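Local atomic coordinates of alpha-rhamnosidase (Dictyoglomus thermophilum, PDB entry 6I60), a protein that probably catalyses the hydrolysis of terminal non-reducing alpha-L-rhamnose residues in alpha-L-rhamnosides. Residues 191-197 against 229-235; 43-48 against 337-341; 60-64 against 932-937; 844-850 against 891-897. One frame throughout, in Å; residues are numbered along the deposited sequence.

Contact 1: 191-197 against 229-235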
loop_
_atom_site.group_PDB
_atom_site.type_symbol
_atom_site.label_atom_id
_atom_site.label_comp_id
_atom_site.label_asym_id
_atom_site.label_seq_id
_atom_site.Cartn_x
_atom_site.Cartn_y
_atom_site.Cartn_z
ATOM N N ARG A 191 -31.154 -4.524 13.653
ATOM C CA ARG A 191 -29.948 -4.337 12.861
ATOM C C ARG A 191 -29.921 -5.402 11.775
ATOM O O ARG A 191 -30.582 -6.438 11.882
ATOM C CB ARG A 191 -28.684 -4.413 13.725
ATOM C CG ARG A 191 -28.293 -5.827 14.113
ATOM C CD ARG A 191 -26.849 -5.899 14.568
ATOM N NE ARG A 191 -26.607 -7.065 15.412
ATOM C CZ ARG A 191 -25.450 -7.712 15.481
ATOM N NH1 ARG A 191 -24.417 -7.308 14.754
ATOM N NH2 ARG A 191 -25.323 -8.764 16.277
ATOM N N ALA A 192 -29.148 -5.132 10.725
ATOM C CA ALA A 192 -29.012 -6.061 9.613
ATOM C C ALA A 192 -27.567 -6.086 9.146
ATOM O O ALA A 192 -26.922 -5.040 9.037
ATOM C CB ALA A 192 -29.934 -5.686 8.446
ATOM N N ARG A 193 -27.065 -7.287 8.872
ATOM C CA ARG A 193 -25.702 -7.477 8.404
ATOM C C ARG A 193 -25.698 -8.426 7.216
ATOM O O ARG A 193 -26.567 -9.294 7.088
ATOM C CB ARG A 193 -24.797 -8.024 9.512
ATOM C CG ARG A 193 -24.613 -7.077 10.682
ATOM C CD ARG A 193 -23.917 -5.800 10.248
ATOM N NE ARG A 193 -23.562 -4.961 11.387
ATOM C CZ ARG A 193 -24.350 -4.020 11.894
ATOM N NH1 ARG A 193 -25.543 -3.795 11.360
ATOM N NH2 ARG A 193 -23.945 -3.302 12.933
ATOM N N VAL A 194 -24.703 -8.254 6.350
ATOM C CA VAL A 194 -24.591 -9.010 5.108
ATOM C C VAL A 194 -23.130 -9.399 4.933
ATOM O O VAL A 194 -22.256 -8.528 4.884
ATOM C CB VAL A 194 -25.094 -8.199 3.899
ATOM C CG1 VAL A 194 -24.406 -8.636 2.628
ATOM C CG2 VAL A 194 -26.597 -8.345 3.757
ATOM N N TYR A 195 -22.861 -10.701 4.856
ATOM C CA TYR A 195 -21.500 -11.234 4.796
ATOM C C TYR A 195 -21.338 -11.953 3.461
ATOM O O TYR A 195 -21.735 -13.113 3.322
ATOM C CB TYR A 195 -21.221 -12.167 5.973
ATOM C CG TYR A 195 -21.650 -11.625 7.322
ATOM C CD1 TYR A 195 -22.971 -11.715 7.743
ATOM C CD2 TYR A 195 -20.731 -11.032 8.178
ATOM C CE1 TYR A 195 -23.366 -11.221 8.973
ATOM C CE2 TYR A 195 -21.118 -10.538 9.413
ATOM C CZ TYR A 195 -22.436 -10.634 9.805
ATOM O OH TYR A 195 -22.819 -10.142 11.031
ATOM N N ILE A 196 -20.745 -11.267 2.486
ATOM C CA ILE A 196 -20.678 -11.741 1.109
ATOM C C ILE A 196 -19.221 -11.914 0.703
ATOM O O ILE A 196 -18.352 -11.141 1.120
ATOM C CB ILE A 196 -21.405 -10.773 0.150
ATOM C CG1 ILE A 196 -21.263 -11.227 -1.304
ATOM C CG2 ILE A 196 -20.903 -9.347 0.344
ATOM C CD1 ILE A 196 -22.282 -10.616 -2.238
ATOM N N ALA A 197 -18.961 -12.945 -0.102
ATOM C CA ALA A 197 -17.668 -13.155 -0.758
ATOM C C ALA A 197 -17.980 -13.580 -2.192
ATOM O O ALA A 197 -18.182 -14.765 -2.471
ATOM C CB ALA A 197 -16.821 -14.190 -0.029
ATOM N N TYR A 229 -13.929 -12.210 2.827
ATOM C CA TYR A 229 -15.309 -11.781 2.663
ATOM C C TYR A 229 -15.502 -10.405 3.287
ATOM O O TYR A 229 -14.766 -10.001 4.190
ATOM C CB TYR A 229 -16.282 -12.790 3.282
ATOM C CG TYR A 229 -16.292 -12.822 4.795
ATOM C CD1 TYR A 229 -15.382 -13.599 5.499
ATOM C CD2 TYR A 229 -17.224 -12.088 5.521
ATOM C CE1 TYR A 229 -15.389 -13.634 6.882
ATOM C CE2 TYR A 229 -17.240 -12.117 6.901
ATOM C CZ TYR A 229 -16.320 -12.892 7.576
ATOM O OH TYR A 229 -16.333 -12.924 8.951
ATOM N N THR A 230 -16.500 -9.683 2.785
ATOM C CA THR A 230 -16.822 -8.344 3.255
ATOM C C THR A 230 -18.173 -8.355 3.959
ATOM O O THR A 230 -19.112 -9.020 3.511
ATOM C CB THR A 230 -16.845 -7.347 2.091
ATOM O OG1 THR A 230 -15.619 -7.441 1.355
ATOM C CG2 THR A 230 -17.014 -5.925 2.602
ATOM N N VAL A 231 -18.264 -7.623 5.067
ATOM C CA VAL A 231 -19.501 -7.479 5.827
ATOM C C VAL A 231 -20.008 -6.054 5.660
ATOM O O VAL A 231 -19.237 -5.093 5.783
ATOM C CB VAL A 231 -19.300 -7.824 7.313
ATOM C CG1 VAL A 231 -18.076 -7.126 7.849
ATOM C CG2 VAL A 231 -20.530 -7.430 8.117
ATOM N N TYR A 232 -21.299 -5.918 5.378
ATOM C CA TYR A 232 -21.924 -4.622 5.170
ATOM C C TYR A 232 -23.052 -4.414 6.172
ATOM O O TYR A 232 -23.678 -5.370 6.638
ATOM C CB TYR A 232 -22.470 -4.495 3.745
ATOM C CG TYR A 232 -21.402 -4.420 2.682
ATOM C CD1 TYR A 232 -20.637 -3.273 2.517
ATOM C CD2 TYR A 232 -21.161 -5.495 1.836
ATOM C CE1 TYR A 232 -19.658 -3.199 1.543
ATOM C CE2 TYR A 232 -20.187 -5.430 0.858
ATOM C CZ TYR A 232 -19.439 -4.281 0.715
ATOM O OH TYR A 232 -18.467 -4.216 -0.258
ATOM N N ASP A 233 -23.301 -3.148 6.497
ATOM C CA ASP A 233 -24.405 -2.758 7.366
ATOM C C ASP A 233 -25.573 -2.347 6.480
ATOM O O ASP A 233 -25.542 -1.283 5.853
ATOM C CB ASP A 233 -23.991 -1.625 8.303
ATOM C CG ASP A 233 -25.181 -0.899 8.903
ATOM O OD1 ASP A 233 -26.113 -1.574 9.389
ATOM O OD2 ASP A 233 -25.186 0.349 8.886
ATOM N N VAL A 234 -26.599 -3.191 6.426
ATOM C CA VAL A 234 -27.749 -2.945 5.564
ATOM C C VAL A 234 -28.996 -2.781 6.419
ATOM O O VAL A 234 -30.102 -3.143 6.001
ATOM C CB VAL A 234 -27.926 -4.078 4.538
ATOM C CG1 VAL A 234 -26.765 -4.085 3.561
ATOM C CG2 VAL A 234 -28.041 -5.422 5.244
ATOM N N SER A 235 -28.826 -2.232 7.624
ATOM C CA SER A 235 -29.961 -2.024 8.516
ATOM C C SER A 235 -31.005 -1.123 7.871
ATOM O O SER A 235 -32.147 -1.537 7.638
ATOM C CB SER A 235 -29.482 -1.437 9.844
ATOM O OG SER A 235 -28.646 -2.350 10.530
#
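Strands 191-197 and 230-233 run antiparallel, Val194 facing Tyr232 and Ile196 facing Thr230 as hydrogen-bonded pairs, with the axes 4.6 Å apart at closest. Where the regular ladder ends, Ser235 OG takes over as acceptor for Ala192 N (2.8 Å). The charged corner lies next to it. A bend at chi2 (-63°) turns the Arg193 chain across toward strand 230-233, and its NH1 forms a salt bridge with Asp233 OD1 (3.0 Å), the two planes being 69° apart. The same NH1 donates to Ala192 O, which Val234 N reaches from the opposite face of the carbonyl plane. Arg193 NH2 goes on to Glu136, so the guanidinium is gripped on two sides. On the same face of the sheet Tyr195 and Val231 lie side by side, CE2 of the ring 3.4 Å from Val231 CG2. On the other face Val194 CG2 meets Val234 CG2 crosswise at 3.6 Å, and Ile196 CG2 sits at the ring edge of Tyr232. The pair lies at the centre of the mixed sheet of the alpha-L-rhamnosidase N-terminal domain, between strands 264-273 and 336-338; strand 201-206 packs under Val194 and Ile196, while Leu44 of strand 44-46 meets Arg193 and Val231.

Contact 2: 43-48 against 337-341; sequences PLGVDK and LYSEI
Pro43 starts the contact by laying CB against Ile341 CG2, 3.9 Å away. Leu44 turns its side chain the other way, toward Val231 and Asp233. At Gly45 the backbone takes a positive phi (113°), a conformation that suits glycine, and its carbonyl becomes the polar fixture of the interface: Ser339 OG donates to Gly45 O at 2.9 Å, in the carbonyl plane and on a lone pair. Ser339 can do this because its OG stands anti to the backbone N (chi1 -178°). Ile341 CD1 comes up alongside, 3.6 Å from Gly45 O, and just touches Val46 CG2. Asp47 does two jobs. Its CB lies over one face of the Tyr338 ring, a CH-pi contact 4.0 Å from the centroid, while OD1 reaches to 3.0 Å from Ser339 N. Tyr229 OH bonds OD1 and Met140 N bonds OD2, so each oxygen of this buried carboxylate has a hydrogen-bond partner. Lys48 then crosses the end of the tyrosine, CG 3.3 Å from Tyr338 OH. The contact thus joins the N-terminal immunoglobulin-like domain to the next rhamnosidase domain: strand 44-46 edges one sheet beside 133-137, strand 336-338 edges another beside 226-233, and helix 524-535 touches Lys48 and Glu340.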
loop_
_atom_site.group_PDB
_atom_site.type_symbol
_atom_site.label_atom_id
_atom_site.label_comp_id
_atom_site.label_asym_id
_atom_site.label_seq_id
_atom_site.Cartn_x
_atom_site.Cartn_y
_atom_site.Cartn_z
ATOM N N PRO A 43 -14.187 -0.368 13.389
ATOM C CA PRO A 43 -14.180 -1.375 12.325
ATOM C C PRO A 43 -15.411 -2.265 12.376
ATOM O O PRO A 43 -15.942 -2.582 13.442
ATOM C CB PRO A 43 -12.908 -2.178 12.615
ATOM C CG PRO A 43 -12.737 -2.065 14.089
ATOM C CD PRO A 43 -13.258 -0.705 14.482
ATOM N N LEU A 44 -15.861 -2.668 11.189
ATOM C CA LEU A 44 -17.014 -3.549 11.032
ATOM C C LEU A 44 -16.538 -4.846 10.390
ATOM O O LEU A 44 -16.234 -4.877 9.194
ATOM C CB LEU A 44 -18.102 -2.883 10.189
ATOM C CG LEU A 44 -19.229 -3.772 9.656
ATOM C CD1 LEU A 44 -19.989 -4.423 10.798
ATOM C CD2 LEU A 44 -20.171 -2.974 8.768
ATOM N N GLY A 45 -16.465 -5.911 11.185
ATOM C CA GLY A 45 -16.071 -7.209 10.674
ATOM C C GLY A 45 -14.748 -7.715 11.206
ATOM O O GLY A 45 -13.983 -8.354 10.479
ATOM N N VAL A 46 -14.470 -7.441 12.478
ATOM C CA VAL A 46 -13.226 -7.886 13.096
ATOM C C VAL A 46 -13.295 -9.401 13.265
ATOM O O VAL A 46 -14.117 -9.914 14.029
ATOM C CB VAL A 46 -12.980 -7.183 14.435
ATOM C CG1 VAL A 46 -11.539 -7.371 14.874
ATOM C CG2 VAL A 46 -13.316 -5.705 14.322
ATOM N N ASP A 47 -12.438 -10.122 12.542
ATOM C CA ASP A 47 -12.348 -11.568 12.679
ATOM C C ASP A 47 -11.173 -12.012 13.536
ATOM O O ASP A 47 -11.150 -13.166 13.978
ATOM C CB ASP A 47 -12.247 -12.230 11.299
ATOM C CG ASP A 47 -13.600 -12.658 10.759
ATOM O OD1 ASP A 47 -13.642 -13.294 9.683
ATOM O OD2 ASP A 47 -14.623 -12.355 11.410
ATOM N N LYS A 48 -10.208 -11.130 13.781
ATOM C CA LYS A 48 -9.098 -11.445 14.672
ATOM C C LYS A 48 -9.621 -11.646 16.089
ATOM O O LYS A 48 -10.282 -10.762 16.643
ATOM C CB LYS A 48 -8.061 -10.325 14.635
ATOM C CG LYS A 48 -6.755 -10.699 13.958
ATOM C CD LYS A 48 -5.626 -9.780 14.394
ATOM C CE LYS A 48 -4.269 -10.348 14.005
ATOM N NZ LYS A 48 -4.173 -10.614 12.541
ATOM N N LEU A 337 -12.368 -18.646 4.838
ATOM C CA LEU A 337 -13.037 -17.366 4.642
ATOM C C LEU A 337 -12.775 -16.482 5.857
ATOM O O LEU A 337 -13.287 -16.744 6.950
ATOM C CB LEU A 337 -14.530 -17.570 4.400
ATOM C CG LEU A 337 -14.861 -18.077 2.991
ATOM C CD1 LEU A 337 -14.880 -19.599 2.940
ATOM C CD2 LEU A 337 -16.178 -17.505 2.491
ATOM N N TYR A 338 -11.975 -15.438 5.659
ATOM C CA TYR A 338 -11.548 -14.525 6.709
ATOM C C TYR A 338 -12.012 -13.112 6.379
ATOM O O TYR A 338 -12.399 -12.806 5.249
ATOM C CB TYR A 338 -10.023 -14.565 6.871
ATOM C CG TYR A 338 -9.511 -14.120 8.222
ATOM C CD1 TYR A 338 -9.770 -14.864 9.366
ATOM C CD2 TYR A 338 -8.752 -12.963 8.350
ATOM C CE1 TYR A 338 -9.295 -14.463 10.603
ATOM C CE2 TYR A 338 -8.272 -12.554 9.582
ATOM C CZ TYR A 338 -8.547 -13.308 10.703
ATOM O OH TYR A 338 -8.073 -12.906 11.929
ATOM N N SER A 339 -11.967 -12.240 7.384
ATOM C CA SER A 339 -12.348 -10.837 7.227
ATOM C C SER A 339 -11.240 -9.968 7.812
ATOM O O SER A 339 -11.195 -9.738 9.025
ATOM C CB SER A 339 -13.687 -10.548 7.896
ATOM O OG SER A 339 -14.064 -9.194 7.706
ATOM N N GLU A 340 -10.353 -9.484 6.949
ATOM C CA GLU A 340 -9.267 -8.612 7.369
ATOM C C GLU A 340 -9.714 -7.158 7.307
ATOM O O GLU A 340 -10.475 -6.767 6.417
ATOM C CB GLU A 340 -8.033 -8.821 6.491
ATOM C CG GLU A 340 -7.416 -10.206 6.605
ATOM C CD GLU A 340 -5.914 -10.188 6.412
ATOM O OE1 GLU A 340 -5.404 -11.006 5.616
ATOM O OE2 GLU A 340 -5.243 -9.353 7.056
ATOM N N ILE A 341 -9.240 -6.363 8.260
ATOM C CA ILE A 341 -9.539 -4.938 8.320
ATOM C C ILE A 341 -8.391 -4.215 7.625
ATOM O O ILE A 341 -7.291 -4.092 8.172
ATOM C CB ILE A 341 -9.731 -4.454 9.759
ATOM C CG1 ILE A 341 -10.634 -5.420 10.531
ATOM C CG2 ILE A 341 -10.316 -3.051 9.768
ATOM C CD1 ILE A 341 -12.098 -5.309 10.175
#

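Contact 3: 60-64 against 932-937; sequences LEKNE and VGSGSY
Lys62 lies stretched along Tyr937, the two side chains sliding past each other in opposite directions. The extended Lys62 chain brings CD 3.5 Å from Tyr937 OH. NZ ends at Ser936 O, where its hydrogen bond is weak (3.3 Å). Val932 CB lies against one face of the same tyrosine ring, offset toward the rim. Asn63 adopts left-handed helical backbone angles (phi 56°), and its CB points away from the other segment; chi1 of -55° nevertheless swings the amide back, bringing OD1 to 3.0 Å from Gly933 N. This is a meeting of two domains: the loop between strands 52-56 and 68-74 of the immunoglobulin-like domain rests on the short link, Gly933 and Ser934, that leads from strand 927-932 in one sheet of the C-terminal beta-sandwich to strand 935-941 in the other. Ser934 bonds the loop twice. Its carbonyl O accepts from Asn63 N at 3.2 Å, the donor tilted 20° from the carbonyl plane. Its OG, placed between backbone N and carbonyl carbon, accepts an almost straight bond from Glu64 N at 3.1 Å. The Glu64 carboxylate turns off to Ser122 N, and the backbone of Glu64 pairs with Asn891.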
loop_
_atom_site.group_PDB
_atom_site.type_symbol
_atom_site.label_atom_id
_atom_site.label_comp_id
_atom_site.label_asym_id
_atom_site.label_seq_id
_atom_site.Cartn_x
_atom_site.Cartn_y
_atom_site.Cartn_z
ATOM N N LEU A 60 -1.627 19.410 27.848
ATOM C CA LEU A 60 -1.444 20.857 27.902
ATOM C C LEU A 60 0.030 21.225 28.019
ATOM O O LEU A 60 0.476 22.218 27.434
ATOM C CB LEU A 60 -2.227 21.446 29.075
ATOM C CG LEU A 60 -3.752 21.396 28.999
ATOM C CD1 LEU A 60 -4.360 21.734 30.354
ATOM C CD2 LEU A 60 -4.265 22.337 27.920
ATOM N N GLU A 61 0.797 20.440 28.771
ATOM C CA GLU A 61 2.190 20.749 29.043
ATOM C C GLU A 61 3.111 20.087 28.022
ATOM O O GLU A 61 2.717 19.194 27.269
ATOM C CB GLU A 61 2.572 20.302 30.454
ATOM C CG GLU A 61 1.505 20.556 31.503
ATOM C CD GLU A 61 1.803 19.847 32.808
ATOM O OE1 GLU A 61 2.917 19.296 32.942
ATOM O OE2 GLU A 61 0.925 19.840 33.698
ATOM N N LYS A 62 4.359 20.545 28.007
ATOM C CA LYS A 62 5.402 19.959 27.183
ATOM C C LYS A 62 6.123 18.854 27.955
ATOM O O LYS A 62 5.940 18.682 29.161
ATOM C CB LYS A 62 6.393 21.031 26.732
ATOM C CG LYS A 62 5.832 22.020 25.727
ATOM C CD LYS A 62 6.927 22.930 25.184
ATOM C CE LYS A 62 6.383 23.900 24.146
ATOM N NZ LYS A 62 7.303 25.052 23.941
ATOM N N ASN A 63 6.953 18.098 27.231
ATOM C CA ASN A 63 7.760 17.020 27.811
ATOM C C ASN A 63 6.894 16.003 28.550
ATOM O O ASN A 63 7.241 15.534 29.635
ATOM C CB ASN A 63 8.844 17.575 28.737
ATOM C CG ASN A 63 9.719 18.599 28.056
ATOM O OD1 ASN A 63 10.440 18.282 27.111
ATOM N ND2 ASN A 63 9.660 19.837 28.531
ATOM N N GLU A 64 5.757 15.658 27.961
ATOM C CA GLU A 64 4.840 14.700 28.554
ATOM C C GLU A 64 4.938 13.365 27.827
ATOM O O GLU A 64 5.222 13.310 26.627
ATOM C CB GLU A 64 3.401 15.221 28.521
ATOM C CG GLU A 64 3.047 16.129 29.686
ATOM C CD GLU A 64 3.046 15.401 31.017
ATOM O OE1 GLU A 64 3.032 14.151 31.015
ATOM O OE2 GLU A 64 3.054 16.079 32.067
ATOM N N VAL A 932 14.653 17.487 23.148
ATOM C CA VAL A 932 13.397 18.066 23.605
ATOM C C VAL A 932 12.370 16.953 23.771
ATOM O O VAL A 932 12.570 15.817 23.339
ATOM C CB VAL A 932 12.865 19.153 22.643
ATOM C CG1 VAL A 932 13.909 20.241 22.427
ATOM C CG2 VAL A 932 12.439 18.536 21.314
ATOM N N GLY A 933 11.257 17.299 24.415
ATOM C CA GLY A 933 10.139 16.388 24.547
ATOM C C GLY A 933 8.980 16.784 23.658
ATOM O O GLY A 933 9.188 17.323 22.568
ATOM N N SER A 934 7.755 16.536 24.113
ATOM C CA SER A 934 6.582 16.873 23.318
ATOM C C SER A 934 6.379 18.385 23.264
ATOM O O SER A 934 6.706 19.113 24.206
ATOM C CB SER A 934 5.335 16.195 23.890
ATOM O OG SER A 934 4.974 16.732 25.152
ATOM N N GLY A 935 5.843 18.853 22.141
ATOM C CA GLY A 935 5.533 20.253 21.936
ATOM C C GLY A 935 6.150 20.789 20.662
ATOM O O GLY A 935 6.804 20.077 19.902
ATOM N N SER A 936 5.928 22.081 20.436
ATOM C CA SER A 936 6.461 22.789 19.281
ATOM C C SER A 936 7.586 23.718 19.716
ATOM O O SER A 936 7.476 24.406 20.735
ATOM C CB SER A 936 5.364 23.592 18.574
ATOM O OG SER A 936 4.195 22.812 18.402
ATOM N N TYR A 937 8.665 23.739 18.937
ATOM C CA TYR A 937 9.840 24.531 19.269
ATOM C C TYR A 937 10.354 25.236 18.023
ATOM O O TYR A 937 10.238 24.724 16.905
ATOM C CB TYR A 937 10.955 23.665 19.870
ATOM C CG TYR A 937 10.530 22.841 21.063
ATOM C CD1 TYR A 937 10.023 21.559 20.901
ATOM C CD2 TYR A 937 10.642 23.342 22.353
ATOM C CE1 TYR A 937 9.634 20.802 21.986
ATOM C CE2 TYR A 937 10.256 22.591 23.445
ATOM C CZ TYR A 937 9.754 21.321 23.256
ATOM O OH TYR A 937 9.368 20.567 24.339
#

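Contact 4: 844-850 against 891-897; sequences WNKIIFE and NSEGEVH
Two parallel neighbours in one sheet of the C-terminal beta-sandwich meet here, strands 846-849 and 893-897, with Lys846 level with Glu893 and Phe849 level with Val896. Backbone bonds run in both directions, for instance from Ile847 N to Glu893 O (2.8 Å) and from Glu895 N to Ile847 O. Inside the sandwich the Phe849 ring turns an edge to Gly894 CA, and Ile847 CG2 lies against one of its faces; beyond it are Ile886 and Val888 of the facing sheet. On the outer face Lys846 bends at chi3 so that NZ sits between two carboxylates, 3.0 Å from Glu893 OE2 and a longer 3.3 Å from Glu895 OE1. Glu895 OE1 has a second cation in Arg931. Beside this network Ile848 CG2 lies over one face of the His897 imidazole, 4.1 Å from its centroid. That ring is held at both nitrogens: NE2 donates to Glu895 OE2 (2.9 Å) within its own strand, which would probably favour a protonated imidazole. Glu850 OE2 is taken by His852 NE2, whereas its OE1 accepts from His897 ND1 at 3.0 Å on the anti side, with carboxylate and ring only 15° from coplanar.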
loop_
_atom_site.group_PDB
_atom_site.type_symbol
_atom_site.label_atom_id
_atom_site.label_comp_id
_atom_site.label_asym_id
_atom_site.label_seq_id
_atom_site.Cartn_x
_atom_site.Cartn_y
_atom_site.Cartn_z
ATOM N N TRP A 844 8.278 5.680 16.409
ATOM C CA TRP A 844 8.537 7.109 16.577
ATOM C C TRP A 844 8.674 7.487 18.049
ATOM O O TRP A 844 8.345 8.607 18.447
ATOM C CB TRP A 844 7.455 7.963 15.903
ATOM C CG TRP A 844 7.380 7.793 14.415
ATOM C CD1 TRP A 844 6.510 6.999 13.722
ATOM C CD2 TRP A 844 8.203 8.436 13.432
ATOM N NE1 TRP A 844 6.742 7.107 12.371
ATOM C CE2 TRP A 844 7.777 7.982 12.167
ATOM C CE3 TRP A 844 9.260 9.349 13.500
ATOM C CZ2 TRP A 844 8.370 8.412 10.981
ATOM C CZ3 TRP A 844 9.849 9.772 12.321
ATOM C CH2 TRP A 844 9.402 9.305 11.078
ATOM N N ASN A 845 9.155 6.550 18.872
ATOM C CA ASN A 845 9.393 6.857 20.279
ATOM C C ASN A 845 10.445 7.946 20.433
ATOM O O ASN A 845 10.371 8.759 21.362
ATOM C CB ASN A 845 9.812 5.594 21.031
ATOM C CG ASN A 845 8.656 4.951 21.778
ATOM O OD1 ASN A 845 8.339 5.334 22.905
ATOM N ND2 ASN A 845 8.019 3.968 21.151
ATOM N N LYS A 846 11.425 7.979 19.534
ATOM C CA LYS A 846 12.382 9.071 19.438
ATOM C C LYS A 846 12.430 9.527 17.989
ATOM O O LYS A 846 12.473 8.699 17.075
ATOM C CB LYS A 846 13.773 8.644 19.916
ATOM C CG LYS A 846 14.850 9.703 19.734
ATOM C CD LYS A 846 16.043 9.438 20.639
ATOM C CE LYS A 846 16.447 10.686 21.409
ATOM N NZ LYS A 846 17.423 10.375 22.491
ATOM N N ILE A 847 12.405 10.840 17.782
ATOM C CA ILE A 847 12.434 11.431 16.452
ATOM C C ILE A 847 13.746 12.180 16.284
ATOM O O ILE A 847 14.189 12.890 17.194
ATOM C CB ILE A 847 11.230 12.368 16.229
ATOM C CG1 ILE A 847 9.955 11.737 16.791
ATOM C CG2 ILE A 847 11.068 12.692 14.752
ATOM C CD1 ILE A 847 8.762 12.654 16.755
ATOM N N ILE A 848 14.371 12.014 15.123
ATOM C CA ILE A 848 15.617 12.695 14.787
ATOM C C ILE A 848 15.286 13.781 13.773
ATOM O O ILE A 848 14.884 13.486 12.640
ATOM C CB ILE A 848 16.671 11.725 14.239
ATOM C CG1 ILE A 848 16.849 10.539 15.187
ATOM C CG2 ILE A 848 17.996 12.439 14.036
ATOM C CD1 ILE A 848 17.891 9.546 14.731
ATOM N N PHE A 849 15.450 15.038 14.179
ATOM C CA PHE A 849 15.224 16.193 13.308
ATOM C C PHE A 849 16.588 16.669 12.815
ATOM O O PHE A 849 17.232 17.515 13.434
ATOM C CB PHE A 849 14.476 17.299 14.046
ATOM C CG PHE A 849 13.103 16.901 14.513
ATOM C CD1 PHE A 849 12.021 16.957 13.650
ATOM C CD2 PHE A 849 12.892 16.484 15.817
ATOM C CE1 PHE A 849 10.756 16.598 14.077
ATOM C CE2 PHE A 849 11.630 16.124 16.250
ATOM C CZ PHE A 849 10.559 16.182 15.378
ATOM N N GLU A 850 17.031 16.118 11.683
ATOM C CA GLU A 850 18.344 16.420 11.111
ATOM C C GLU A 850 18.170 16.926 9.685
ATOM O O GLU A 850 18.227 16.140 8.726
ATOM C CB GLU A 850 19.251 15.193 11.150
ATOM C CG GLU A 850 20.669 15.456 10.680
ATOM C CD GLU A 850 21.458 14.179 10.490
ATOM O OE1 GLU A 850 21.653 13.448 11.485
ATOM O OE2 GLU A 850 21.878 13.906 9.348
ATOM N N ASN A 891 4.211 11.514 24.366
ATOM C CA ASN A 891 4.784 10.160 24.413
ATOM C C ASN A 891 5.849 9.972 23.331
ATOM O O ASN A 891 5.984 8.894 22.752
ATOM C CB ASN A 891 3.712 9.071 24.308
ATOM C CG ASN A 891 4.115 7.792 25.009
ATOM O OD1 ASN A 891 4.435 7.802 26.198
ATOM N ND2 ASN A 891 4.103 6.683 24.279
ATOM N N SER A 892 6.621 11.023 23.070
ATOM C CA SER A 892 7.714 10.959 22.111
ATOM C C SER A 892 8.753 12.004 22.488
ATOM O O SER A 892 8.447 13.000 23.148
ATOM C CB SER A 892 7.222 11.183 20.678
ATOM O OG SER A 892 8.297 11.529 19.825
ATOM N N GLU A 893 9.991 11.761 22.066
ATOM C CA GLU A 893 11.093 12.673 22.331
ATOM C C GLU A 893 11.774 13.046 21.023
ATOM O O GLU A 893 11.801 12.263 20.069
ATOM C CB GLU A 893 12.113 12.063 23.308
ATOM C CG GLU A 893 12.967 10.952 22.719
ATOM C CD GLU A 893 13.787 10.230 23.772
ATOM O OE1 GLU A 893 13.327 9.180 24.273
ATOM O OE2 GLU A 893 14.893 10.712 24.101
ATOM N N GLY A 894 12.320 14.258 20.986
ATOM C CA GLY A 894 12.954 14.794 19.797
ATOM C C GLY A 894 14.447 14.965 19.996
ATOM O O GLY A 894 14.908 15.294 21.091
ATOM N N GLU A 895 15.204 14.740 18.925
ATOM C CA GLU A 895 16.658 14.899 18.918
ATOM C C GLU A 895 17.006 15.800 17.736
ATOM O O GLU A 895 17.156 15.327 16.606
ATOM C CB GLU A 895 17.357 13.545 18.834
ATOM C CG GLU A 895 18.874 13.622 18.895
ATOM C CD GLU A 895 19.522 12.255 19.021
ATOM O OE1 GLU A 895 19.265 11.563 20.029
ATOM O OE2 GLU A 895 20.290 11.874 18.110
ATOM N N VAL A 896 17.128 17.096 17.998
ATOM C CA VAL A 896 17.410 18.067 16.948
ATOM C C VAL A 896 18.892 18.034 16.605
ATOM O O VAL A 896 19.752 17.967 17.492
ATOM C CB VAL A 896 16.969 19.475 17.386
ATOM C CG1 VAL A 896 16.883 20.400 16.184
ATOM C CG2 VAL A 896 15.637 19.405 18.109
ATOM N N HIS A 897 19.198 18.082 15.310
ATOM C CA HIS A 897 20.571 18.105 14.806
ATOM C C HIS A 897 20.728 19.369 13.968
ATOM O O HIS A 897 20.597 19.342 12.742
ATOM C CB HIS A 897 20.894 16.843 13.989
ATOM C CG HIS A 897 21.061 15.608 14.819
ATOM N ND1 HIS A 897 21.483 14.408 14.288
ATOM C CD2 HIS A 897 20.862 15.386 16.138
ATOM C CE1 HIS A 897 21.537 13.501 15.245
ATOM N NE2 HIS A 897 21.165 14.068 16.378
#

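The four contacts form two pairs at well-separated places. Contacts 1 and 2 have centres about 12 Å apart and share a sheet, strands 226-233 and 336-338 being neighbours in it; Tyr229 N bonds to Tyr338 O. Contacts 3 and 4 are likewise about 12 Å apart, joined by Val932 O to Gly894 N. Between the pairs, the centres of contacts 1 and 3 lie about 44 Å apart. Along the chain contact 1 is nested within contact 2, and contact 4 within contact 3, while contacts 2 and 3 cross. The immunoglobulin-like domain therefore touches the following beta domain through 43-48 and the C-terminal sandwich through 60-64, bridging distant parts of the chain.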